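PDB 5H2Q: phosphodiesterase from Trypanosoma brucei brucei, which belongs to the all-helical, metal-dependent phosphodiesterase family of the HD clan and carries a zinc ion, a magnesium ion and the bound ligand LLI. Local coordinates for residues Val199-Met204 / Ser208-Lys213; Gly241-Val246 / Pro304-Ile309. One frame throughout, in Å; residues are numbered along the deposited sequence.

Contact 1 (Val199-Met204 / Ser208-Lys213); sequences VLATDM and SEFLEK. With LLI ((4~{a}~{S},8~{a}~{R})-2-cycloheptyl-4-[4-methoxy-3-[2-(2-oxidanylideneimidazolidin-1-yl)ethoxy]phenyl]-4~{a},5,8,8~{a}-tetrahydrophthalazin-1-one), chain E.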
ATOM      1  N   VAL A 199       4.642   5.983  -5.410  1.00 12.56           N
ATOM      2  CA  VAL A 199       4.096   4.844  -6.169  1.00 11.48           C
ATOM      3  C   VAL A 199       5.219   4.142  -6.938  1.00 15.55           C
ATOM      4  O   VAL A 199       5.307   2.908  -6.905  1.00 15.56           O
ATOM      5  CB  VAL A 199       2.905   5.232  -7.070  1.00 13.69           C
ATOM      6  CG1 VAL A 199       2.431   4.040  -7.926  1.00 13.20           C
ATOM      7  CG2 VAL A 199       1.765   5.792  -6.218  1.00 13.73           C
ATOM      8  N   LEU A 200       6.100   4.917  -7.574  1.00 11.21           N
ATOM      9  CA  LEU A 200       7.207   4.298  -8.321  1.00 12.03           C
ATOM     10  C   LEU A 200       8.166   3.526  -7.397  1.00 15.43           C
ATOM     11  O   LEU A 200       8.731   2.510  -7.810  1.00 17.47           O
ATOM     12  CB  LEU A 200       7.946   5.343  -9.151  1.00 12.54           C
ATOM     13  CG  LEU A 200       7.131   6.056 -10.262  1.00 16.09           C
ATOM     14  CD1 LEU A 200       7.974   7.121 -10.932  1.00 17.57           C
ATOM     15  CD2 LEU A 200       6.643   5.071 -11.336  1.00 19.77           C
ATOM     16  N   ALA A 201       8.301   3.967  -6.139  1.00 12.07           N
ATOM     17  CA  ALA A 201       9.118   3.302  -5.120  1.00 13.00           C
ATOM     18  C   ALA A 201       8.597   1.933  -4.650  1.00 16.04           C
ATOM     19  O   ALA A 201       9.306   1.225  -3.911  1.00 15.12           O
ATOM     20  CB  ALA A 201       9.296   4.213  -3.928  1.00 13.38           C
ATOM     21  N   THR A 202       7.331   1.581  -5.011  1.00 12.95           N
ATOM     22  CA  THR A 202       6.738   0.311  -4.615  1.00 12.20           C
ATOM     23  C   THR A 202       7.153  -0.875  -5.499  1.00 15.98           C
ATOM     24  O   THR A 202       6.758  -1.994  -5.193  1.00 16.89           O
ATOM     25  CB  THR A 202       5.221   0.390  -4.487  1.00 15.45           C
ATOM     26  OG1 THR A 202       4.689   0.632  -5.780  1.00 13.24           O
ATOM     27  CG2 THR A 202       4.780   1.458  -3.476  1.00 12.31           C
ATOM     28  N   ASP A 203       7.903  -0.626  -6.593  1.00 12.92           N
ATOM     29  CA  ASP A 203       8.363  -1.710  -7.470  1.00 14.31           C
ATOM     30  C   ASP A 203       9.424  -2.507  -6.654  1.00 18.61           C
ATOM     31  O   ASP A 203      10.517  -1.983  -6.397  1.00 17.99           O
ATOM     32  CB  ASP A 203       8.953  -1.160  -8.792  1.00 15.87           C
ATOM     33  CG  ASP A 203       9.475  -2.261  -9.687  1.00 15.56           C
ATOM     34  OD1 ASP A 203       9.393  -3.434  -9.282  1.00 17.84           O
ATOM     35  OD2 ASP A 203       9.892  -1.949 -10.826  1.00 19.91           O
ATOM     36  N   MET A 204       9.100  -3.754  -6.266  1.00 16.56           N
ATOM     37  CA  MET A 204      10.014  -4.574  -5.435  1.00 16.00           C
ATOM     38  C   MET A 204      11.344  -4.942  -6.128  1.00 20.23           C
ATOM     39  O   MET A 204      12.304  -5.299  -5.432  1.00 18.66           O
ATOM     40  CB  MET A 204       9.344  -5.815  -4.872  1.00 17.75           C
ATOM     41  CG  MET A 204       8.352  -5.540  -3.776  1.00 20.07           C
ATOM     42  SD  MET A 204       9.098  -4.729  -2.332  1.00 21.97           S
ATOM     43  CE  MET A 204      10.038  -6.049  -1.608  1.00 18.57           C
ATOM     44  N   SER A 208      15.991  -3.062  -2.695  1.00 21.91           N
ATOM     45  CA  SER A 208      17.308  -2.768  -2.100  1.00 22.19           C
ATOM     46  C   SER A 208      17.838  -1.383  -2.488  1.00 26.00           C
ATOM     47  O   SER A 208      18.538  -0.746  -1.691  1.00 26.62           O
ATOM     48  CB  SER A 208      18.310  -3.859  -2.478  1.00 27.26           C
ATOM     49  OG  SER A 208      18.529  -3.864  -3.880  1.00 37.88           O
ATOM     50  N   GLU A 209      17.500  -0.915  -3.696  1.00 21.74           N
ATOM     51  CA  GLU A 209      17.884   0.402  -4.191  1.00 20.85           C
ATOM     52  C   GLU A 209      17.294   1.487  -3.252  1.00 25.87           C
ATOM     53  O   GLU A 209      18.057   2.239  -2.640  1.00 24.61           O
ATOM     54  CB  GLU A 209      17.410   0.585  -5.626  1.00 22.22           C
ATOM     55  CG  GLU A 209      17.815   1.899  -6.247  1.00 26.89           C
ATOM     56  CD  GLU A 209      17.043   2.259  -7.496  1.00 41.91           C
ATOM     57  OE1 GLU A 209      16.563   1.341  -8.201  1.00 32.87           O
ATOM     58  OE2 GLU A 209      16.969   3.469  -7.797  1.00 31.83           O
ATOM     59  N   PHE A 210      15.947   1.518  -3.089  1.00 20.11           N
ATOM     60  CA  PHE A 210      15.334   2.492  -2.174  1.00 19.62           C
ATOM     61  C   PHE A 210      15.777   2.357  -0.736  1.00 26.25           C
ATOM     62  O   PHE A 210      16.023   3.388  -0.101  1.00 26.51           O
ATOM     63  CB  PHE A 210      13.811   2.449  -2.264  1.00 19.87           C
ATOM     64  CG  PHE A 210      13.357   3.152  -3.504  1.00 20.35           C
ATOM     65  CD1 PHE A 210      13.181   4.535  -3.516  1.00 20.91           C
ATOM     66  CD2 PHE A 210      13.092   2.439  -4.669  1.00 20.39           C
ATOM     67  CE1 PHE A 210      12.757   5.192  -4.676  1.00 21.21           C
ATOM     68  CE2 PHE A 210      12.655   3.094  -5.821  1.00 22.02           C
ATOM     69  CZ  PHE A 210      12.498   4.467  -5.822  1.00 19.40           C
ATOM     70  N   LEU A 211      15.857   1.105  -0.211  1.00 22.92           N
ATOM     71  CA  LEU A 211      16.277   0.833   1.163  1.00 24.30           C
ATOM     72  C   LEU A 211      17.697   1.348   1.435  1.00 29.67           C
ATOM     73  O   LEU A 211      17.893   2.075   2.401  1.00 28.17           O
ATOM     74  CB  LEU A 211      16.146  -0.659   1.563  1.00 24.02           C
ATOM     75  CG  LEU A 211      16.690  -1.041   2.979  1.00 28.19           C
ATOM     76  CD1 LEU A 211      15.966  -0.266   4.092  1.00 28.21           C
ATOM     77  CD2 LEU A 211      16.611  -2.529   3.237  1.00 32.39           C
ATOM     78  N   GLU A 212      18.668   0.976   0.598  1.00 28.13           N
ATOM     79  CA  GLU A 212      20.047   1.406   0.835  1.00 28.81           C
ATOM     80  C   GLU A 212      20.238   2.917   0.582  1.00 35.19           C
ATOM     81  O   GLU A 212      21.005   3.542   1.324  1.00 33.88           O
ATOM     82  CB  GLU A 212      21.067   0.525   0.085  1.00 29.85           C
ATOM     83  CG  GLU A 212      21.080  -0.930   0.566  1.00 35.74           C
ATOM     84  CD  GLU A 212      21.330  -1.258   2.031  1.00 48.85           C
ATOM     85  OE1 GLU A 212      20.787  -2.283   2.504  1.00 51.33           O
ATOM     86  OE2 GLU A 212      22.073  -0.509   2.706  1.00 40.46           O
ATOM     87  N   LYS A 213      19.477   3.521  -0.372  1.00 33.05           N
ATOM     88  CA  LYS A 213      19.527   4.965  -0.629  1.00 33.26           C
ATOM     89  C   LYS A 213      19.054   5.750   0.608  1.00 37.39           C
ATOM     90  O   LYS A 213      19.639   6.787   0.943  1.00 38.88           O
ATOM     91  CB  LYS A 213      18.719   5.364  -1.875  1.00 35.81           C
ATOM     92  CG  LYS A 213      19.007   6.789  -2.341  1.00 44.56           C
ATOM     93  CD  LYS A 213      18.155   7.252  -3.515  1.00 50.43           C
ATOM     94  CE  LYS A 213      18.347   8.740  -3.727  1.00 55.09           C
ATOM     95  NZ  LYS A 213      17.518   9.272  -4.839  1.00 60.29           N
TER
HETATM   96  C2  LLI E1003       4.328 -12.028   0.438  1.00 22.93           C
HETATM   97  C3  LLI E1003       3.273 -11.504   1.215  1.00 22.14           C
HETATM   98  O1  LLI E1003       4.704 -13.319   0.722  1.00 24.26           O
HETATM   99  C12 LLI E1003       4.313  -7.893  -2.439  1.00 18.07           C
HETATM  100  C14 LLI E1003       4.412  -7.808  -3.984  1.00 19.07           C
HETATM  101  C15 LLI E1003       5.796  -8.165  -4.519  1.00 17.95           C
HETATM  102  C16 LLI E1003       5.184  -6.814  -1.775  1.00 19.58           C
HETATM  103  C17 LLI E1003       5.061  -5.468  -2.448  1.00 16.12           C
HETATM  104  C18 LLI E1003       3.962  -6.422  -4.473  1.00 20.02           C
HETATM  105  C19 LLI E1003       4.621  -5.310  -3.697  1.00 16.46           C
HETATM  106  C21 LLI E1003       7.750  -9.681  -4.115  1.00 22.22           C
HETATM  107  C22 LLI E1003       7.635 -11.214  -4.473  1.00 22.33           C
HETATM  108  C23 LLI E1003       8.758  -9.384  -2.962  1.00 25.16           C
HETATM  109  C24 LLI E1003       8.904 -11.942  -4.920  1.00 29.71           C
HETATM  110  C25 LLI E1003      10.210  -9.835  -3.107  1.00 27.84           C
HETATM  111  C26 LLI E1003      10.460 -11.327  -2.862  1.00 30.61           C
HETATM  112  C27 LLI E1003       9.856 -12.378  -3.808  1.00 30.96           C
HETATM  113  C28 LLI E1003       5.788 -13.884  -0.031  1.00 26.19           C
HETATM  114  C29 LLI E1003       5.919 -15.316   0.402  1.00 25.86           C
HETATM  115  C4  LLI E1003       4.838 -11.288  -0.620  1.00 19.79           C
HETATM  116  C5  LLI E1003       2.739 -10.258   0.900  1.00 21.80           C
HETATM  117  C6  LLI E1003       4.304 -10.038  -0.930  1.00 22.09           C
HETATM  118  C7  LLI E1003       3.252  -9.538  -0.166  1.00 22.02           C
HETATM  119  O8  LLI E1003       2.861 -12.288   2.259  1.00 21.57           O
HETATM  120  C9  LLI E1003       1.652 -11.924   2.933  1.00 20.93           C
HETATM  121  C10 LLI E1003       4.853  -9.263  -2.067  1.00 22.02           C
HETATM  122  N11 LLI E1003       5.834  -9.851  -2.730  1.00 22.66           N
HETATM  123  N13 LLI E1003       6.395  -9.191  -3.792  1.00 22.71           N
HETATM  124  O20 LLI E1003       6.313  -7.598  -5.468  1.00 22.82           O
HETATM  125  N30 LLI E1003       4.926 -16.203  -0.226  1.00 28.05           N
HETATM  126  C31 LLI E1003       4.582 -16.121  -1.648  1.00 30.15           C
HETATM  127  C32 LLI E1003       3.970 -16.892   0.470  1.00 30.75           C
HETATM  128  C33 LLI E1003       3.502 -17.187  -1.792  1.00 30.85           C
HETATM  129  N34 LLI E1003       3.134 -17.461  -0.413  1.00 32.77           N
HETATM  130  O35 LLI E1003       3.928 -17.003   1.688  1.00 32.39           O
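Next to the ligand pocket, the connection from helix 185-200 to helix 207-217 brings A201 and F210 together, and most of the surface buried here belongs to these two residues. A type I beta turn from L200 to D203 follows helix 185-200, and the methyl group of A201 in this turn lies over one face of the F210 ring. It is a CH-pi contact: A201 CB stands 3.7 Å from the ring centroid and 14° off the ring normal, almost above the centre. The backbone shares the same face, with A201 CA 3.6 Å from F210 CE2. Alanine suits the place because its one methyl lets the turn come close enough for its main chain to touch the ring. Phenylalanine offers a flat, apolar surface to match; its CG is anti to its carbonyl carbon (chi1 -77°), which carries the ring across to the turn.

The turn is also tied from within. T202 OG1 donates to V199 O at 2.6 Å, in the carbonyl plane, and T202 N reaches the same oxygen at 3.1 Å, so two donors grip one acceptor. Beyond the turn, M204 bends at chi2 and chi3 beside the ligand, its CG 3.4 Å from LLI O20 and its flexible, unbranched chain following the ligand's outline.

D203 OD2 hydrogen-bonds to S158 OG, while OD1 accepts from the backbone N of A205, two residues on. Among the neighbouring helices, V199 packs on helices 115-127 and 159-172, F210 reaches D235 of helix 227-242, and L211 lies against helix 290-312.

Contact 2 (Gly241-Val246 / Pro304-Ile309); sequences GDISNV and PFFQKI. With ZN (zinc ion), chain C; LLI ((4~{a}~{S},8~{a}~{R})-2-cycloheptyl-4-[4-methoxy-3-[2-(2-oxidanylideneimidazolidin-1-yl)ethoxy]phenyl]-4~{a},5,8,8~{a}-tetrahydrophthalazin-1-one), chain E.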
ATOM      1  N   GLY A 241       4.390   0.074   4.386  1.00 13.86           N
ATOM      2  CA  GLY A 241       2.992  -0.324   4.382  1.00 12.92           C
ATOM      3  C   GLY A 241       2.753  -1.485   3.436  1.00 14.22           C
ATOM      4  O   GLY A 241       2.043  -2.428   3.774  1.00 15.41           O
ATOM      5  N   ASP A 242       3.424  -1.467   2.266  1.00 13.97           N
ATOM      6  CA  ASP A 242       3.274  -2.538   1.274  1.00 14.16           C
ATOM      7  C   ASP A 242       3.731  -3.898   1.784  1.00 19.19           C
ATOM      8  O   ASP A 242       3.116  -4.909   1.437  1.00 20.41           O
ATOM      9  CB  ASP A 242       4.018  -2.179  -0.001  1.00 15.03           C
ATOM     10  CG  ASP A 242       3.171  -2.198  -1.250  1.00 16.54           C
ATOM     11  OD1 ASP A 242       2.010  -2.704  -1.182  1.00 13.78           O
ATOM     12  OD2 ASP A 242       3.698  -1.825  -2.308  1.00 16.71           O
ATOM     13  N   ILE A 243       4.790  -3.925   2.612  1.00 15.12           N
ATOM     14  CA  ILE A 243       5.300  -5.195   3.138  1.00 15.85           C
ATOM     15  C   ILE A 243       4.966  -5.385   4.632  1.00 17.64           C
ATOM     16  O   ILE A 243       5.600  -6.198   5.315  1.00 19.07           O
ATOM     17  CB  ILE A 243       6.796  -5.417   2.821  1.00 19.18           C
ATOM     18  CG1 ILE A 243       7.728  -4.381   3.522  1.00 18.98           C
ATOM     19  CG2 ILE A 243       7.035  -5.477   1.305  1.00 22.12           C
ATOM     20  CD1 ILE A 243       9.302  -4.725   3.286  1.00 21.76           C
ATOM     21  N   SER A 244       3.939  -4.660   5.135  1.00 14.91           N
ATOM     22  CA  SER A 244       3.538  -4.703   6.552  1.00 15.40           C
ATOM     23  C   SER A 244       2.667  -5.902   6.989  1.00 18.95           C
ATOM     24  O   SER A 244       2.373  -6.003   8.174  1.00 19.29           O
ATOM     25  CB  SER A 244       2.764  -3.428   6.905  1.00 16.60           C
ATOM     26  OG  SER A 244       1.515  -3.472   6.230  1.00 15.39           O
ATOM     27  N   ASN A 245       2.220  -6.787   6.080  1.00 16.97           N
ATOM     28  CA  ASN A 245       1.351  -7.907   6.493  1.00 16.66           C
ATOM     29  C   ASN A 245       2.040  -8.798   7.537  1.00 21.15           C
ATOM     30  O   ASN A 245       1.374  -9.364   8.395  1.00 20.25           O
ATOM     31  CB  ASN A 245       0.933  -8.772   5.307  1.00 18.92           C
ATOM     32  CG  ASN A 245       0.166  -8.110   4.183  1.00 25.76           C
ATOM     33  OD1 ASN A 245       0.198  -8.614   3.057  1.00 17.21           O
ATOM     34  ND2 ASN A 245      -0.569  -7.015   4.445  1.00 16.22           N
ATOM     35  N   VAL A 246       3.373  -8.899   7.467  1.00 20.10           N
ATOM     36  CA  VAL A 246       4.139  -9.726   8.418  1.00 20.68           C
ATOM     37  C   VAL A 246       4.245  -9.088   9.827  1.00 25.29           C
ATOM     38  O   VAL A 246       4.672  -9.780  10.754  1.00 26.00           O
ATOM     39  CB  VAL A 246       5.532 -10.114   7.854  1.00 23.57           C
ATOM     40  CG1 VAL A 246       5.388 -10.866   6.534  1.00 23.24           C
ATOM     41  CG2 VAL A 246       6.410  -8.879   7.679  1.00 23.25           C
ATOM     42  N   PRO A 304      15.079  -7.726   7.536  1.00 24.23           N
ATOM     43  CA  PRO A 304      16.167  -6.747   7.371  1.00 23.46           C
ATOM     44  C   PRO A 304      15.647  -5.336   7.112  1.00 26.13           C
ATOM     45  O   PRO A 304      16.171  -4.394   7.680  1.00 25.02           O
ATOM     46  CB  PRO A 304      16.965  -7.284   6.164  1.00 25.22           C
ATOM     47  CG  PRO A 304      16.605  -8.721   6.089  1.00 30.49           C
ATOM     48  CD  PRO A 304      15.189  -8.803   6.528  1.00 26.25           C
ATOM     49  N   PHE A 305      14.582  -5.194   6.295  1.00 21.27           N
ATOM     50  CA  PHE A 305      14.015  -3.876   6.004  1.00 19.66           C
ATOM     51  C   PHE A 305      13.586  -3.131   7.296  1.00 22.77           C
ATOM     52  O   PHE A 305      14.017  -1.996   7.501  1.00 22.90           O
ATOM     53  CB  PHE A 305      12.839  -3.999   5.013  1.00 20.30           C
ATOM     54  CG  PHE A 305      12.114  -2.702   4.746  1.00 19.73           C
ATOM     55  CD1 PHE A 305      12.592  -1.802   3.806  1.00 20.40           C
ATOM     56  CD2 PHE A 305      10.971  -2.366   5.466  1.00 22.10           C
ATOM     57  CE1 PHE A 305      11.908  -0.606   3.545  1.00 21.07           C
ATOM     58  CE2 PHE A 305      10.286  -1.170   5.207  1.00 22.94           C
ATOM     59  CZ  PHE A 305      10.757  -0.304   4.246  1.00 20.57           C
ATOM     60  N   PHE A 306      12.741  -3.754   8.130  1.00 18.69           N
ATOM     61  CA  PHE A 306      12.225  -3.086   9.333  1.00 18.56           C
ATOM     62  C   PHE A 306      13.305  -2.887  10.383  1.00 25.71           C
ATOM     63  O   PHE A 306      13.385  -1.808  10.959  1.00 24.25           O
ATOM     64  CB  PHE A 306      11.026  -3.809   9.921  1.00 18.34           C
ATOM     65  CG  PHE A 306       9.750  -3.608   9.124  1.00 19.03           C
ATOM     66  CD1 PHE A 306       9.016  -2.429   9.237  1.00 22.13           C
ATOM     67  CD2 PHE A 306       9.253  -4.620   8.315  1.00 21.85           C
ATOM     68  CE1 PHE A 306       7.817  -2.259   8.525  1.00 23.60           C
ATOM     69  CE2 PHE A 306       8.059  -4.446   7.594  1.00 23.51           C
ATOM     70  CZ  PHE A 306       7.336  -3.279   7.731  1.00 20.88           C
ATOM     71  N   GLN A 307      14.163  -3.902  10.603  1.00 24.74           N
ATOM     72  CA  GLN A 307      15.254  -3.756  11.572  1.00 24.95           C
ATOM     73  C   GLN A 307      16.146  -2.556  11.231  1.00 27.44           C
ATOM     74  O   GLN A 307      16.440  -1.762  12.122  1.00 28.57           O
ATOM     75  CB  GLN A 307      16.083  -5.072  11.666  1.00 26.30           C
ATOM     76  CG  GLN A 307      17.187  -5.073  12.738  1.00 28.82           C
ATOM     77  CD  GLN A 307      16.625  -5.177  14.134  1.00 59.41           C
ATOM     78  OE1 GLN A 307      16.212  -6.250  14.591  1.00 55.46           O
ATOM     79  NE2 GLN A 307      16.586  -4.056  14.840  1.00 59.39           N
ATOM     80  N   LYS A 308      16.546  -2.417   9.949  1.00 22.99           N
ATOM     81  CA  LYS A 308      17.444  -1.372   9.448  1.00 22.87           C
ATOM     82  C   LYS A 308      16.819   0.028   9.524  1.00 28.25           C
ATOM     83  O   LYS A 308      17.514   0.988   9.880  1.00 26.57           O
ATOM     84  CB  LYS A 308      17.916  -1.665   8.019  1.00 25.66           C
ATOM     85  CG  LYS A 308      18.910  -2.834   7.898  1.00 24.78           C
ATOM     86  CD  LYS A 308      19.136  -3.189   6.420  1.00 29.35           C
ATOM     87  CE  LYS A 308      20.144  -4.299   6.208  1.00 40.60           C
ATOM     88  NZ  LYS A 308      20.280  -4.638   4.761  1.00 44.20           N
ATOM     89  N   ILE A 309      15.525   0.152   9.147  1.00 23.37           N
ATOM     90  CA  ILE A 309      14.898   1.471   9.178  1.00 22.47           C
ATOM     91  C   ILE A 309      14.635   1.919  10.625  1.00 26.65           C
ATOM     92  O   ILE A 309      14.807   3.111  10.897  1.00 26.90           O
ATOM     93  CB  ILE A 309      13.662   1.628   8.236  1.00 24.23           C
ATOM     94  CG1 ILE A 309      12.439   0.852   8.769  1.00 23.57           C
ATOM     95  CG2 ILE A 309      14.036   1.260   6.784  1.00 23.47           C
ATOM     96  CD1 ILE A 309      11.127   0.986   7.908  1.00 24.43           C
TER
HETATM   97 ZN    ZN C1001       0.544  -2.764  -2.765  1.00 17.15          ZN
HETATM   98  C2  LLI E1003       4.328 -12.028   0.438  1.00 22.93           C
HETATM   99  C3  LLI E1003       3.273 -11.504   1.215  1.00 22.14           C
HETATM  100  O1  LLI E1003       4.704 -13.319   0.722  1.00 24.26           O
HETATM  101  C12 LLI E1003       4.313  -7.893  -2.439  1.00 18.07           C
HETATM  102  C14 LLI E1003       4.412  -7.808  -3.984  1.00 19.07           C
HETATM  103  C15 LLI E1003       5.796  -8.165  -4.519  1.00 17.95           C
HETATM  104  C16 LLI E1003       5.184  -6.814  -1.775  1.00 19.58           C
HETATM  105  C17 LLI E1003       5.061  -5.468  -2.448  1.00 16.12           C
HETATM  106  C18 LLI E1003       3.962  -6.422  -4.473  1.00 20.02           C
HETATM  107  C19 LLI E1003       4.621  -5.310  -3.697  1.00 16.46           C
HETATM  108  C21 LLI E1003       7.750  -9.681  -4.115  1.00 22.22           C
HETATM  109  C22 LLI E1003       7.635 -11.214  -4.473  1.00 22.33           C
HETATM  110  C23 LLI E1003       8.758  -9.384  -2.962  1.00 25.16           C
HETATM  111  C24 LLI E1003       8.904 -11.942  -4.920  1.00 29.71           C
HETATM  112  C25 LLI E1003      10.210  -9.835  -3.107  1.00 27.84           C
HETATM  113  C26 LLI E1003      10.460 -11.327  -2.862  1.00 30.61           C
HETATM  114  C27 LLI E1003       9.856 -12.378  -3.808  1.00 30.96           C
HETATM  115  C28 LLI E1003       5.788 -13.884  -0.031  1.00 26.19           C
HETATM  116  C29 LLI E1003       5.919 -15.316   0.402  1.00 25.86           C
HETATM  117  C4  LLI E1003       4.838 -11.288  -0.620  1.00 19.79           C
HETATM  118  C5  LLI E1003       2.739 -10.258   0.900  1.00 21.80           C
HETATM  119  C6  LLI E1003       4.304 -10.038  -0.930  1.00 22.09           C
HETATM  120  C7  LLI E1003       3.252  -9.538  -0.166  1.00 22.02           C
HETATM  121  O8  LLI E1003       2.861 -12.288   2.259  1.00 21.57           O
HETATM  122  C9  LLI E1003       1.652 -11.924   2.933  1.00 20.93           C
HETATM  123  C10 LLI E1003       4.853  -9.263  -2.067  1.00 22.02           C
HETATM  124  N11 LLI E1003       5.834  -9.851  -2.730  1.00 22.66           N
HETATM  125  N13 LLI E1003       6.395  -9.191  -3.792  1.00 22.71           N
HETATM  126  O20 LLI E1003       6.313  -7.598  -5.468  1.00 22.82           O
HETATM  127  N30 LLI E1003       4.926 -16.203  -0.226  1.00 28.05           N
HETATM  128  C31 LLI E1003       4.582 -16.121  -1.648  1.00 30.15           C
HETATM  129  C32 LLI E1003       3.970 -16.892   0.470  1.00 30.75           C
HETATM  130  C33 LLI E1003       3.502 -17.187  -1.792  1.00 30.85           C
HETATM  131  N34 LLI E1003       3.134 -17.461  -0.413  1.00 32.77           N
HETATM  132  O35 LLI E1003       3.928 -17.003   1.688  1.00 32.39           O
HETATM  133  O   HOH W   1       2.238  -2.471  -4.267  1.00 13.28           O
HETATM  134  O   HOH W   2       1.315  -4.802  -3.010  1.00 15.70           O
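I243, F306 and F305 account for most of the surface buried where the end of helix 227-242 meets helix 290-312, within the all-helical phosphodiesterase fold and directly behind the metal and ligand site. I243 is the first residue to leave helical geometry after its helix, and its CB is directed toward helix 290-312. Its CG1 sits between the backbone N and the carbonyl carbon (chi1 65°), and the extended chain beyond it delivers CD1 to the F305 ring, 3.6 Å from F305 CD2. The second branch serves the pocket: I243 CG2 lies 3.8 Å from LLI C16. A beta-branched isoleucine suits this place because one side chain can face both the helix and the ligand.

The two phenylalanines are neighbours on one helix but send their rings out differently. F305 has CG anti to its backbone N (chi1 175°), whereas in F306 it is anti to the carbonyl carbon (chi1 -75°), and F305 CD2 lies over the centre of one face of the F306 ring. The edge of F306 meets I243 O, with CE2 3.8 Å from that oxygen and the oxygen close to the ring plane, where the weakly positive C-H rim suits a carbonyl. Both side chains also touch A240 of helix 227-242.

On the pocket side, D242 binds the zinc ion together with H92, H128 and D129, and N245 OD1 is hydrogen-bonded to Y87 OH. The D242 carboxylate divides its work: OD1 coordinates the zinc ion at 2.2 Å, while OD2 accepts a 2.5 Å hydrogen bond from a water that is itself zinc-bound.

Both contacts are buried and both touch LLI, yet neither has a hydrogen bond between its segments. Contact 1 is local, joining a turn to the helix just after it with a single methyl over one ring face; contact 2 brings together parts 58 residues apart, through a branched aliphatic chain and two rings. Metal coordination enters only in contact 2, whereas contact 1 lends the pocket a methionine. They adjoin directly: T202 CB packs 3.5 Å from D242 OD2, and L211 CD1 lies 3.7 Å from F305 CD1. Toward the surface, exposed E212 and partly exposed K308 form a long, weak ion pair between helices 207-217 and 290-312.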